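Local coordinates for protein HTP-2 (Caenorhabditis elegans, PDB 4TZM), which is a HORMA-domain protein of the meiotic chromosome axis that binds a closure-motif peptide of its partner HTP-3, probably as a step in axis assembly, at residues Asp36-Phe41 and Leu235-His240; Ile46-Ser51 and Leu74-Leu79; Lys128-Glu133 and Asp150-Glu155. One frame throughout, in Å; residues are numbered along the deposited sequence.

Contact 1: residues Asp36-Phe41 and Leu235-His240; sequences DRSSNF and LRPGHH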
ATOM      1  N   ASP A  36       3.541  -1.110  17.406  1.00 50.57           N
ATOM      2  CA  ASP A  36       2.725   0.049  17.069  1.00 51.45           C
ATOM      3  C   ASP A  36       3.334   0.873  15.936  1.00 50.19           C
ATOM      4  O   ASP A  36       2.628   1.293  15.020  1.00 45.66           O
ATOM      5  CB  ASP A  36       2.508   0.930  18.302  1.00 59.02           C
ATOM      6  CG  ASP A  36       1.386   0.421  19.192  1.00 72.93           C
ATOM      7  OD1 ASP A  36       0.503  -0.296  18.678  1.00 76.67           O
ATOM      8  OD2 ASP A  36       1.386   0.740  20.400  1.00 78.34           O
ATOM      9  N   ARG A  37       4.642   1.102  15.997  1.00 49.35           N
ATOM     10  CA  ARG A  37       5.302   1.911  14.979  1.00 51.12           C
ATOM     11  C   ARG A  37       5.526   1.123  13.686  1.00 49.92           C
ATOM     12  O   ARG A  37       5.655   1.708  12.611  1.00 52.64           O
ATOM     13  CB  ARG A  37       6.621   2.472  15.518  1.00 54.37           C
ATOM     14  CG  ARG A  37       6.449   3.822  16.209  1.00 59.23           C
ATOM     15  CD  ARG A  37       7.752   4.366  16.772  1.00 63.24           C
ATOM     16  NE  ARG A  37       8.174   3.651  17.973  1.00 66.98           N
ATOM     17  CZ  ARG A  37       9.202   4.010  18.736  1.00 72.37           C
ATOM     18  NH1 ARG A  37       9.919   5.081  18.425  1.00 74.52           N
ATOM     19  NH2 ARG A  37       9.514   3.299  19.811  1.00 74.53           N
ATOM     20  N   SER A  38       5.555  -0.202  13.795  1.00 47.70           N
ATOM     21  CA  SER A  38       5.603  -1.078  12.627  1.00 44.99           C
ATOM     22  C   SER A  38       4.297  -0.960  11.854  1.00 43.94           C
ATOM     23  O   SER A  38       4.268  -1.003  10.619  1.00 40.00           O
ATOM     24  CB  SER A  38       5.840  -2.528  13.050  1.00 39.82           C
ATOM     25  OG  SER A  38       5.561  -3.431  11.995  1.00 41.04           O
ATOM     26  N   SER A  39       3.221  -0.809  12.619  1.00 43.69           N
ATOM     27  CA  SER A  39       1.869  -0.683  12.105  1.00 44.78           C
ATOM     28  C   SER A  39       1.617   0.735  11.593  1.00 42.95           C
ATOM     29  O   SER A  39       0.957   0.933  10.571  1.00 41.88           O
ATOM     30  CB  SER A  39       0.867  -1.040  13.201  1.00 52.63           C
ATOM     31  OG  SER A  39      -0.430  -1.192  12.666  1.00 60.00           O
ATOM     32  N   ASN A  40       2.153   1.719  12.308  1.00 40.40           N
ATOM     33  CA  ASN A  40       2.074   3.101  11.860  1.00 35.89           C
ATOM     34  C   ASN A  40       2.798   3.272  10.543  1.00 40.42           C
ATOM     35  O   ASN A  40       2.415   4.099   9.716  1.00 42.37           O
ATOM     36  CB  ASN A  40       2.660   4.051  12.905  1.00 40.44           C
ATOM     37  CG  ASN A  40       1.736   4.251  14.086  1.00 49.62           C
ATOM     38  OD1 ASN A  40       0.523   4.133  13.952  1.00 53.51           O
ATOM     39  ND2 ASN A  40       2.304   4.550  15.252  1.00 52.84           N
ATOM     40  N   PHE A  41       3.851   2.487  10.341  1.00 35.76           N
ATOM     41  CA  PHE A  41       4.565   2.576   9.085  1.00 35.24           C
ATOM     42  C   PHE A  41       3.713   2.069   7.918  1.00 30.89           C
ATOM     43  O   PHE A  41       3.717   2.667   6.848  1.00 41.08           O
ATOM     44  CB  PHE A  41       5.887   1.806   9.129  1.00 41.03           C
ATOM     45  CG  PHE A  41       6.555   1.739   7.795  1.00 37.76           C
ATOM     46  CD1 PHE A  41       7.312   2.802   7.339  1.00 39.86           C
ATOM     47  CD2 PHE A  41       6.373   0.646   6.967  1.00 36.44           C
ATOM     48  CE1 PHE A  41       7.901   2.763   6.094  1.00 41.36           C
ATOM     49  CE2 PHE A  41       6.956   0.603   5.725  1.00 40.02           C
ATOM     50  CZ  PHE A  41       7.723   1.664   5.285  1.00 41.58           C
ATOM     51  N   LEU A 235       7.515  -4.946   1.788  1.00 41.77           N
ATOM     52  CA  LEU A 235       7.866  -4.162   2.965  1.00 39.30           C
ATOM     53  C   LEU A 235       7.949  -5.102   4.160  1.00 39.21           C
ATOM     54  O   LEU A 235       7.096  -5.975   4.324  1.00 39.71           O
ATOM     55  CB  LEU A 235       6.834  -3.051   3.213  1.00 37.80           C
ATOM     56  CG  LEU A 235       6.778  -1.908   2.193  1.00 37.40           C
ATOM     57  CD1 LEU A 235       5.541  -1.034   2.388  1.00 38.66           C
ATOM     58  CD2 LEU A 235       8.041  -1.062   2.261  1.00 33.22           C
ATOM     59  N   ARG A 236       8.987  -4.947   4.977  1.00 39.88           N
ATOM     60  CA  ARG A 236       9.148  -5.789   6.156  1.00 39.76           C
ATOM     61  C   ARG A 236       9.599  -4.953   7.348  1.00 43.14           C
ATOM     62  O   ARG A 236      10.785  -4.931   7.686  1.00 45.95           O
ATOM     63  CB  ARG A 236      10.149  -6.922   5.881  1.00 40.24           C
ATOM     64  CG  ARG A 236      10.338  -7.946   7.017  1.00 43.84           C
ATOM     65  CD  ARG A 236       9.018  -8.541   7.485  1.00 47.58           C
ATOM     66  NE  ARG A 236       9.179  -9.765   8.270  1.00 52.63           N
ATOM     67  CZ  ARG A 236       9.123  -9.828   9.600  1.00 51.42           C
ATOM     68  NH1 ARG A 236       8.923  -8.731  10.316  1.00 54.00           N
ATOM     69  NH2 ARG A 236       9.269 -10.993  10.214  1.00 46.35           N
ATOM     70  N   PRO A 237       8.655  -4.236   7.979  1.00 41.55           N
ATOM     71  CA  PRO A 237       8.969  -3.606   9.263  1.00 40.54           C
ATOM     72  C   PRO A 237       9.013  -4.641  10.385  1.00 42.21           C
ATOM     73  O   PRO A 237       9.045  -5.843  10.111  1.00 40.17           O
ATOM     74  CB  PRO A 237       7.826  -2.609   9.461  1.00 40.18           C
ATOM     75  CG  PRO A 237       6.719  -3.114   8.623  1.00 40.09           C
ATOM     76  CD  PRO A 237       7.349  -3.806   7.453  1.00 40.83           C
ATOM     77  N   GLY A 238       9.014  -4.177  11.630  1.00 42.36           N
ATOM     78  CA  GLY A 238       9.175  -5.054  12.775  1.00 39.30           C
ATOM     79  C   GLY A 238       8.196  -6.209  12.898  1.00 38.83           C
ATOM     80  O   GLY A 238       8.594  -7.325  13.230  1.00 42.02           O
ATOM     81  N   HIS A 239       6.915  -5.964  12.645  1.00 36.98           N
ATOM     82  CA  HIS A 239       5.910  -6.968  12.982  1.00 38.48           C
ATOM     83  C   HIS A 239       4.880  -7.184  11.888  1.00 36.39           C
ATOM     84  O   HIS A 239       3.869  -7.856  12.099  1.00 38.01           O
ATOM     85  CB  HIS A 239       5.223  -6.578  14.293  1.00 34.81           C
ATOM     86  CG  HIS A 239       6.176  -6.436  15.439  1.00 35.06           C
ATOM     87  ND1 HIS A 239       6.361  -7.422  16.381  1.00 40.24           N
ATOM     88  CD2 HIS A 239       7.026  -5.435  15.766  1.00 37.52           C
ATOM     89  CE1 HIS A 239       7.271  -7.029  17.252  1.00 41.31           C
ATOM     90  NE2 HIS A 239       7.692  -5.828  16.903  1.00 37.76           N
ATOM     91  N   HIS A 240       5.147  -6.628  10.713  1.00 37.48           N
ATOM     92  CA  HIS A 240       4.224  -6.743   9.600  1.00 40.82           C
ATOM     93  C   HIS A 240       4.992  -6.948   8.304  1.00 40.76           C
ATOM     94  O   HIS A 240       6.186  -6.658   8.229  1.00 41.42           O
ATOM     95  CB  HIS A 240       3.347  -5.491   9.485  1.00 35.14           C
ATOM     96  CG  HIS A 240       2.572  -5.173  10.725  1.00 40.21           C
ATOM     97  ND1 HIS A 240       3.141  -4.558  11.819  1.00 44.86           N
ATOM     98  CD2 HIS A 240       1.274  -5.392  11.050  1.00 43.50           C
ATOM     99  CE1 HIS A 240       2.227  -4.410  12.766  1.00 46.17           C
ATOM    100  NE2 HIS A 240       1.088  -4.909  12.320  1.00 46.20           N
TER
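The loop of the hairpin formed by strands 228-235 and 240-248, which probably belongs to the C-terminal safety belt of the HORMA fold, closes here on the first turns of helix 35-56. Two polar groups of the loop grip the hydroxyl of Ser38, which lies anti to its own backbone N (chi1 165°). His239 N donates to Ser38 OG over 2.9 Å at 157°, and His240 ND1 meets the same OG at 2.7 Å, near the plane of the imidazole. Pro237 CB packs 3.5 Å from Ser38 OG, so the buried oxygen has carbon as well as nitrogen neighbours. Next to ND1 in the ring, His240 CE1 comes to 3.7 Å from Ser39 CB; Ser39 OG itself bonds to Thr100 OG1. For His240, an alanine here would remove the imidazole and its bond to Ser38 OG, and would probably loosen the fit of the loop on the helix. One helical turn on from Ser38, Phe41 CE2 lies 4.0 Å from Leu235 CD1, while Leu235 CD2 reaches the ring edge. Phe41 CD2 also sits 4.1 Å from Pro237 CG. Helix 164-185 covers this apolar end through Val167 and Met171, and Gly238 is joined by backbone hydrogen bonding to Val32 before helix 35-56.

Contact 2: residues Ile46-Ser51 and Leu74-Leu79; sequences IYVVFS and LSCMTL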
ATOM      1  N   ILE A  46       0.651   2.687   2.870  1.00 43.18           N
ATOM      2  CA  ILE A  46      -0.571   2.605   2.079  1.00 43.59           C
ATOM      3  C   ILE A  46      -0.893   3.964   1.471  1.00 42.18           C
ATOM      4  O   ILE A  46      -1.218   4.067   0.289  1.00 41.75           O
ATOM      5  CB  ILE A  46      -1.773   2.127   2.926  1.00 45.97           C
ATOM      6  CG1 ILE A  46      -1.546   0.699   3.430  1.00 46.18           C
ATOM      7  CG2 ILE A  46      -3.057   2.193   2.120  1.00 44.50           C
ATOM      8  CD1 ILE A  46      -2.609   0.214   4.411  1.00 41.19           C
ATOM      9  N   TYR A  47      -0.788   5.007   2.288  1.00 44.44           N
ATOM     10  CA  TYR A  47      -1.091   6.369   1.856  1.00 45.50           C
ATOM     11  C   TYR A  47      -0.157   6.837   0.743  1.00 48.68           C
ATOM     12  O   TYR A  47      -0.593   7.453  -0.231  1.00 47.64           O
ATOM     13  CB  TYR A  47      -1.016   7.325   3.055  1.00 42.38           C
ATOM     14  CG  TYR A  47      -1.024   8.804   2.706  1.00 46.03           C
ATOM     15  CD1 TYR A  47      -2.214   9.475   2.431  1.00 47.69           C
ATOM     16  CD2 TYR A  47       0.159   9.532   2.673  1.00 47.03           C
ATOM     17  CE1 TYR A  47      -2.219  10.832   2.118  1.00 44.25           C
ATOM     18  CE2 TYR A  47       0.164  10.879   2.363  1.00 47.40           C
ATOM     19  CZ  TYR A  47      -1.025  11.526   2.088  1.00 48.47           C
ATOM     20  OH  TYR A  47      -1.014  12.870   1.780  1.00 47.82           O
ATOM     21  N   VAL A  48       1.129   6.535   0.886  1.00 47.70           N
ATOM     22  CA  VAL A  48       2.125   7.020  -0.058  1.00 46.03           C
ATOM     23  C   VAL A  48       2.079   6.252  -1.372  1.00 43.59           C
ATOM     24  O   VAL A  48       2.055   6.853  -2.443  1.00 47.38           O
ATOM     25  CB  VAL A  48       3.541   6.942   0.532  1.00 44.28           C
ATOM     26  CG1 VAL A  48       4.585   7.234  -0.541  1.00 47.22           C
ATOM     27  CG2 VAL A  48       3.679   7.918   1.691  1.00 40.95           C
ATOM     28  N   VAL A  49       2.051   4.927  -1.296  1.00 43.17           N
ATOM     29  CA  VAL A  49       2.093   4.115  -2.504  1.00 47.85           C
ATOM     30  C   VAL A  49       0.824   4.283  -3.336  1.00 46.07           C
ATOM     31  O   VAL A  49       0.902   4.491  -4.542  1.00 49.30           O
ATOM     32  CB  VAL A  49       2.320   2.622  -2.172  1.00 49.88           C
ATOM     33  CG1 VAL A  49       2.328   1.794  -3.444  1.00 52.74           C
ATOM     34  CG2 VAL A  49       3.635   2.453  -1.437  1.00 46.69           C
ATOM     35  N   PHE A  50      -0.340   4.229  -2.698  1.00 46.84           N
ATOM     36  CA  PHE A  50      -1.590   4.376  -3.444  1.00 47.92           C
ATOM     37  C   PHE A  50      -1.799   5.787  -3.974  1.00 47.24           C
ATOM     38  O   PHE A  50      -2.474   5.971  -4.986  1.00 51.38           O
ATOM     39  CB  PHE A  50      -2.781   3.941  -2.590  1.00 46.75           C
ATOM     40  CG  PHE A  50      -2.954   2.458  -2.550  1.00 49.31           C
ATOM     41  CD1 PHE A  50      -3.247   1.761  -3.710  1.00 52.65           C
ATOM     42  CD2 PHE A  50      -2.793   1.755  -1.372  1.00 49.49           C
ATOM     43  CE1 PHE A  50      -3.395   0.388  -3.694  1.00 53.54           C
ATOM     44  CE2 PHE A  50      -2.943   0.378  -1.347  1.00 51.61           C
ATOM     45  CZ  PHE A  50      -3.242  -0.305  -2.512  1.00 52.27           C
ATOM     46  N   SER A  51      -1.212   6.777  -3.310  1.00 45.17           N
ATOM     47  CA  SER A  51      -1.198   8.134  -3.849  1.00 46.21           C
ATOM     48  C   SER A  51      -0.387   8.180  -5.132  1.00 46.27           C
ATOM     49  O   SER A  51      -0.812   8.764  -6.130  1.00 49.04           O
ATOM     50  CB  SER A  51      -0.621   9.125  -2.842  1.00 48.68           C
ATOM     51  OG  SER A  51      -1.528   9.356  -1.785  1.00 48.19           O
ATOM     52  N   LEU A  74      14.592  11.583  -4.353  1.00 78.13           N
ATOM     53  CA  LEU A  74      13.349  10.993  -4.849  1.00 74.26           C
ATOM     54  C   LEU A  74      12.094  11.688  -4.326  1.00 75.12           C
ATOM     55  O   LEU A  74      11.920  11.870  -3.119  1.00 71.89           O
ATOM     56  CB  LEU A  74      13.297   9.505  -4.489  1.00 70.23           C
ATOM     57  CG  LEU A  74      12.019   8.756  -4.871  1.00 66.99           C
ATOM     58  CD1 LEU A  74      11.913   8.583  -6.380  1.00 64.78           C
ATOM     59  CD2 LEU A  74      11.948   7.411  -4.160  1.00 64.10           C
ATOM     60  N   SER A  75      11.217  12.058  -5.252  1.00 75.33           N
ATOM     61  CA  SER A  75       9.978  12.741  -4.914  1.00 70.44           C
ATOM     62  C   SER A  75       8.763  11.942  -5.363  1.00 68.63           C
ATOM     63  O   SER A  75       8.870  11.036  -6.188  1.00 68.01           O
ATOM     64  CB  SER A  75       9.940  14.128  -5.552  1.00 71.97           C
ATOM     65  OG  SER A  75       9.670  14.035  -6.941  1.00 71.89           O
ATOM     66  N   CYS A  76       7.603  12.294  -4.822  1.00 68.56           N
ATOM     67  CA  CYS A  76       6.356  11.636  -5.185  1.00 67.86           C
ATOM     68  C   CYS A  76       5.186  12.573  -4.923  1.00 67.67           C
ATOM     69  O   CYS A  76       5.340  13.594  -4.247  1.00 67.50           O
ATOM     70  CB  CYS A  76       6.182  10.333  -4.404  1.00 68.76           C
ATOM     71  SG  CYS A  76       6.258  10.524  -2.611  1.00 67.28           S
ATOM     72  N   MET A  77       4.023  12.228  -5.464  1.00 68.20           N
ATOM     73  CA  MET A  77       2.819  13.025  -5.257  1.00 67.17           C
ATOM     74  C   MET A  77       1.882  12.340  -4.263  1.00 61.11           C
ATOM     75  O   MET A  77       1.375  11.251  -4.527  1.00 56.41           O
ATOM     76  CB  MET A  77       2.098  13.264  -6.587  1.00 70.12           C
ATOM     77  CG  MET A  77       2.948  13.952  -7.651  1.00 72.90           C
ATOM     78  SD  MET A  77       3.564  15.577  -7.156  1.00 80.95           S
ATOM     79  CE  MET A  77       2.068  16.559  -7.219  1.00 57.97           C
ATOM     80  N   THR A  78       1.663  12.979  -3.116  1.00 61.64           N
ATOM     81  CA  THR A  78       0.747  12.460  -2.100  1.00 57.57           C
ATOM     82  C   THR A  78      -0.561  13.242  -2.094  1.00 58.77           C
ATOM     83  O   THR A  78      -0.561  14.454  -2.310  1.00 63.92           O
ATOM     84  CB  THR A  78       1.361  12.520  -0.688  1.00 54.60           C
ATOM     85  OG1 THR A  78       1.656  13.882  -0.350  1.00 56.34           O
ATOM     86  CG2 THR A  78       2.632  11.680  -0.620  1.00 46.01           C
ATOM     87  N   LEU A  79      -1.669  12.551  -1.840  1.00 57.08           N
ATOM     88  CA  LEU A  79      -2.985  13.184  -1.824  1.00 57.23           C
ATOM     89  C   LEU A  79      -3.017  14.369  -0.858  1.00 60.38           C
ATOM     90  O   LEU A  79      -2.481  14.292   0.248  1.00 63.57           O
ATOM     91  CB  LEU A  79      -4.063  12.159  -1.458  1.00 52.40           C
ATOM     92  CG  LEU A  79      -4.443  11.159  -2.557  1.00 45.78           C
ATOM     93  CD1 LEU A  79      -5.163   9.956  -1.970  1.00 43.78           C
ATOM     94  CD2 LEU A  79      -5.304  11.826  -3.626  1.00 47.45           C
TER
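Both backbone polar groups of Leu79, the last residue of strand 75-79, are held by side chains one turn apart on helix 35-56. Tyr47 OH donates to Leu79 O at 2.6 Å, arriving in the carbonyl plane with a C=O...O angle of 145°. Leu79 N in turn donates to Ser51 OG over 3.2 Å, a nearly straight bond (166° at the hydrogen). The serine hydroxyl is itself a donor, Ser51 OG to Tyr47 O at 2.6 Å, nearly along the C=O axis. That carbonyl also accepts from Ser51 N, so one oxygen takes two donors from the same residue, and OG, donor to the helix, is acceptor to the strand. Anti to its own carbonyl carbon, Ser51 OG lies 4.2 Å above one face of the Tyr47 ring, offset toward its rim. Around this core the packing is close. Thr78 crosses the tyrosine at about a right angle, with its CB 3.4 Å from Tyr47 OH. Ser51 CB rests 3.4 Å from Met77 O, the short side chain being consistent with the close approach of helix and strand. Further along, Val48 CG1 touches Cys76 SG at 4.2 Å. The segment axes pass 7.1 Å apart at 108°, helix lying across strand. Strands 65-69 and 75-79 form a two-stranded antiparallel hairpin packed across helix 35-56 of the HORMA domain; helix 84-102 meets Leu79 through Ala86 and Ile89 and Tyr47 through Ala90, and Gln179 of helix 164-185 touches Cys76.

Contact 3: residues Lys128-Glu133 and Asp150-Glu155; sequences KFIYFE and DPHFAE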
ATOM      1  N   LYS A 128      -1.005  -6.898  -0.238  1.00 45.50           N
ATOM      2  CA  LYS A 128      -1.397  -7.997   0.642  1.00 47.44           C
ATOM      3  C   LYS A 128      -0.513  -8.044   1.878  1.00 45.68           C
ATOM      4  O   LYS A 128       0.690  -7.800   1.801  1.00 44.57           O
ATOM      5  CB  LYS A 128      -1.333  -9.332  -0.102  1.00 50.98           C
ATOM      6  CG  LYS A 128      -2.268  -9.422  -1.298  1.00 56.89           C
ATOM      7  CD  LYS A 128      -2.022 -10.689  -2.103  1.00 60.26           C
ATOM      8  CE  LYS A 128      -2.973 -10.785  -3.287  1.00 63.75           C
ATOM      9  NZ  LYS A 128      -2.755 -12.016  -4.098  1.00 68.32           N
ATOM     10  N   PHE A 129      -1.108  -8.374   3.018  1.00 47.25           N
ATOM     11  CA  PHE A 129      -0.411  -8.246   4.288  1.00 44.82           C
ATOM     12  C   PHE A 129      -0.158  -9.583   4.988  1.00 45.05           C
ATOM     13  O   PHE A 129      -0.863 -10.569   4.766  1.00 45.91           O
ATOM     14  CB  PHE A 129      -1.194  -7.299   5.209  1.00 42.43           C
ATOM     15  CG  PHE A 129      -1.214  -5.872   4.727  1.00 42.29           C
ATOM     16  CD1 PHE A 129      -2.194  -5.431   3.848  1.00 46.62           C
ATOM     17  CD2 PHE A 129      -0.238  -4.975   5.139  1.00 40.75           C
ATOM     18  CE1 PHE A 129      -2.204  -4.119   3.394  1.00 45.94           C
ATOM     19  CE2 PHE A 129      -0.242  -3.664   4.692  1.00 41.00           C
ATOM     20  CZ  PHE A 129      -1.225  -3.237   3.819  1.00 43.35           C
ATOM     21  N   ILE A 130       0.885  -9.604   5.812  1.00 40.60           N
ATOM     22  CA  ILE A 130       1.183 -10.732   6.681  1.00 37.81           C
ATOM     23  C   ILE A 130       1.445 -10.188   8.071  1.00 38.06           C
ATOM     24  O   ILE A 130       2.160  -9.200   8.232  1.00 37.02           O
ATOM     25  CB  ILE A 130       2.410 -11.538   6.204  1.00 36.87           C
ATOM     26  CG1 ILE A 130       2.207 -12.040   4.775  1.00 37.63           C
ATOM     27  CG2 ILE A 130       2.689 -12.710   7.146  1.00 38.50           C
ATOM     28  CD1 ILE A 130       3.430 -12.701   4.177  1.00 39.84           C
ATOM     29  N   TYR A 131       0.860 -10.826   9.076  1.00 40.19           N
ATOM     30  CA  TYR A 131       1.030 -10.388  10.447  1.00 39.63           C
ATOM     31  C   TYR A 131       1.948 -11.356  11.183  1.00 40.69           C
ATOM     32  O   TYR A 131       1.870 -12.565  10.981  1.00 42.17           O
ATOM     33  CB  TYR A 131      -0.336 -10.266  11.126  1.00 40.32           C
ATOM     34  CG  TYR A 131      -1.207  -9.228  10.454  1.00 40.32           C
ATOM     35  CD1 TYR A 131      -1.081  -7.884  10.774  1.00 39.38           C
ATOM     36  CD2 TYR A 131      -2.129  -9.586   9.474  1.00 40.54           C
ATOM     37  CE1 TYR A 131      -1.859  -6.926  10.154  1.00 40.03           C
ATOM     38  CE2 TYR A 131      -2.910  -8.630   8.847  1.00 41.41           C
ATOM     39  CZ  TYR A 131      -2.771  -7.301   9.193  1.00 43.52           C
ATOM     40  OH  TYR A 131      -3.543  -6.336   8.579  1.00 47.07           O
ATOM     41  N   PHE A 132       2.846 -10.822  12.004  1.00 43.06           N
ATOM     42  CA  PHE A 132       3.770 -11.668  12.751  1.00 45.00           C
ATOM     43  C   PHE A 132       3.534 -11.570  14.249  1.00 51.06           C
ATOM     44  O   PHE A 132       3.011 -10.572  14.754  1.00 51.38           O
ATOM     45  CB  PHE A 132       5.222 -11.306  12.438  1.00 40.90           C
ATOM     46  CG  PHE A 132       5.631 -11.596  11.024  1.00 41.28           C
ATOM     47  CD1 PHE A 132       5.373 -10.682  10.012  1.00 38.10           C
ATOM     48  CD2 PHE A 132       6.286 -12.780  10.703  1.00 36.87           C
ATOM     49  CE1 PHE A 132       5.752 -10.942   8.704  1.00 38.95           C
ATOM     50  CE2 PHE A 132       6.667 -13.049   9.395  1.00 34.51           C
ATOM     51  CZ  PHE A 132       6.401 -12.127   8.396  1.00 36.87           C
ATOM     52  N   GLU A 133       3.936 -12.622  14.947  1.00 56.50           N
ATOM     53  CA  GLU A 133       3.818 -12.699  16.393  1.00 60.49           C
ATOM     54  C   GLU A 133       5.151 -13.151  16.967  1.00 59.67           C
ATOM     55  O   GLU A 133       6.084 -13.427  16.210  1.00 57.04           O
ATOM     56  CB  GLU A 133       2.708 -13.668  16.785  1.00 67.36           C
ATOM     57  CG  GLU A 133       2.998 -15.100  16.367  1.00 77.56           C
ATOM     58  CD  GLU A 133       1.740 -15.912  16.151  1.00 87.56           C
ATOM     59  OE1 GLU A 133       0.643 -15.391  16.439  1.00 91.03           O
ATOM     60  OE2 GLU A 133       1.850 -17.069  15.691  1.00 91.14           O
ATOM     61  N   ASP A 150      -1.483 -18.310  -1.657  1.00108.62           N
ATOM     62  CA  ASP A 150      -0.900 -17.245  -2.470  1.00104.08           C
ATOM     63  C   ASP A 150       0.607 -17.442  -2.651  1.00100.93           C
ATOM     64  O   ASP A 150       1.306 -17.796  -1.701  1.00100.47           O
ATOM     65  CB  ASP A 150      -1.179 -15.882  -1.832  1.00103.30           C
ATOM     66  CG  ASP A 150      -2.659 -15.621  -1.638  1.00107.14           C
ATOM     67  OD1 ASP A 150      -3.452 -16.015  -2.519  1.00112.79           O
ATOM     68  OD2 ASP A 150      -3.025 -15.023  -0.604  1.00104.60           O
ATOM     69  N   PRO A 151       1.114 -17.195  -3.870  1.00 97.89           N
ATOM     70  CA  PRO A 151       2.505 -17.488  -4.245  1.00 95.50           C
ATOM     71  C   PRO A 151       3.549 -16.725  -3.428  1.00 88.72           C
ATOM     72  O   PRO A 151       4.657 -17.228  -3.223  1.00 88.11           O
ATOM     73  CB  PRO A 151       2.566 -17.062  -5.717  1.00 97.64           C
ATOM     74  CG  PRO A 151       1.481 -16.057  -5.866  1.00 97.05           C
ATOM     75  CD  PRO A 151       0.384 -16.527  -4.962  1.00 97.88           C
ATOM     76  N   HIS A 152       3.197 -15.530  -2.966  1.00 82.99           N
ATOM     77  CA  HIS A 152       4.136 -14.665  -2.261  1.00 76.91           C
ATOM     78  C   HIS A 152       4.367 -15.094  -0.816  1.00 73.43           C
ATOM     79  O   HIS A 152       5.441 -14.865  -0.261  1.00 71.18           O
ATOM     80  CB  HIS A 152       3.634 -13.219  -2.280  1.00 74.21           C
ATOM     81  CG  HIS A 152       2.431 -12.991  -1.417  1.00 71.82           C
ATOM     82  ND1 HIS A 152       1.154 -13.300  -1.821  1.00 73.79           N
ATOM     83  CD2 HIS A 152       2.319 -12.489  -0.161  1.00 68.78           C
ATOM     84  CE1 HIS A 152       0.300 -12.996  -0.856  1.00 72.03           C
ATOM     85  NE2 HIS A 152       0.983 -12.504   0.160  1.00 68.83           N
ATOM     86  N   PHE A 153       3.352 -15.712  -0.216  1.00 73.53           N
ATOM     87  CA  PHE A 153       3.322 -15.949   1.227  1.00 73.43           C
ATOM     88  C   PHE A 153       4.534 -16.728   1.733  1.00 72.94           C
ATOM     89  O   PHE A 153       5.224 -16.269   2.641  1.00 71.81           O
ATOM     90  CB  PHE A 153       2.032 -16.681   1.619  1.00 75.24           C
ATOM     91  CG  PHE A 153       1.844 -16.829   3.108  1.00 78.21           C
ATOM     92  CD1 PHE A 153       2.319 -17.951   3.777  1.00 82.42           C
ATOM     93  CD2 PHE A 153       1.186 -15.850   3.839  1.00 77.88           C
ATOM     94  CE1 PHE A 153       2.146 -18.089   5.148  1.00 83.14           C
ATOM     95  CE2 PHE A 153       1.008 -15.982   5.209  1.00 78.78           C
ATOM     96  CZ  PHE A 153       1.489 -17.102   5.864  1.00 81.03           C
ATOM     97  N   ALA A 154       4.788 -17.893   1.143  1.00 74.52           N
ATOM     98  CA  ALA A 154       5.869 -18.772   1.587  1.00 77.29           C
ATOM     99  C   ALA A 154       7.201 -18.037   1.726  1.00 76.55           C
ATOM    100  O   ALA A 154       7.904 -18.196   2.722  1.00 77.04           O
ATOM    101  CB  ALA A 154       6.017 -19.950   0.632  1.00 81.22           C
ATOM    102  N   GLU A 155       7.539 -17.219   0.736  1.00 77.20           N
ATOM    103  CA  GLU A 155       8.787 -16.468   0.782  1.00 77.78           C
ATOM    104  C   GLU A 155       8.720 -15.321   1.793  1.00 67.88           C
ATOM    105  O   GLU A 155       9.557 -15.230   2.691  1.00 63.84           O
ATOM    106  CB  GLU A 155       9.135 -15.924  -0.603  1.00 88.23           C
ATOM    107  CG  GLU A 155      10.444 -15.153  -0.651  1.00100.09           C
ATOM    108  CD  GLU A 155      10.780 -14.663  -2.045  1.00109.77           C
ATOM    109  OE1 GLU A 155       9.935 -14.824  -2.953  1.00115.17           O
ATOM    110  OE2 GLU A 155      11.890 -14.119  -2.235  1.00110.85           O
TER
HETATM  111  O   HOH W   1      -0.702 -12.367   2.262  1.00 77.71           O
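This is a packing contact with one water bridge and no direct hydrogen bond, between strand 123-133 and the segment Asp150-Phe153 leading into a short helix. Lys128 and Ile130 point from the strand toward His152 and Phe153, and Phe129 between them points away. The extended Lys128 chain runs obliquely past the imidazole, its CD 3.5 Å from His152 CE1. A water lies in the ring plane, 2.7 Å from His152 NE2, and donates to Phe129 O at 3.1 Å, tying the ring to the strand backbone. Ile130 CD1 meets Phe153 CD2 at 3.9 Å, the two side chains crossing obliquely. The strand belongs to the antiparallel sheet of the HORMA domain, where it lies between 105-113 and the C-terminal 240-248; from the latter, His243 stacks on the His152 ring. His152 ND1 is buried without a partner in the model, and Lys128 NZ, 4.7 Å from that atom, would tend to disfavour a positive imidazole, an effect Asp150 may partly offset. Asp150 OD1 stands 4.4 Å from Lys128 NZ, too far for a salt bridge, and the aspartate is poorly ordered; its OD2 makes a long, weak ion pair with Lys106.

Overall arrangement
Along the chain, contact 2 closes before contact 3 opens, and both are nested inside the long loop closed by contact 1, which joins the start of helix 35-56 to the loop before strand 240-248, 194 residues later. Contacts 1 and 2, with centres about 18 Å apart, share helix 35-56: its start meets the C-terminal hairpin loop, its middle the 65-79 hairpin. Contacts 1 and 3 (centres about 14 Å apart) adjoin where strand 240-248 pairs with 123-133, with a probable hydrogen bond from Phe132 N to His239 O. Contacts 2 and 3 lie on opposite sides of the chain's centre, their centres about 23 Å apart, yet Ile46 touches Phe129. Helix 35-56 thus links the C-terminal strands, the central sheet and the 65-79 hairpin of the HORMA domain.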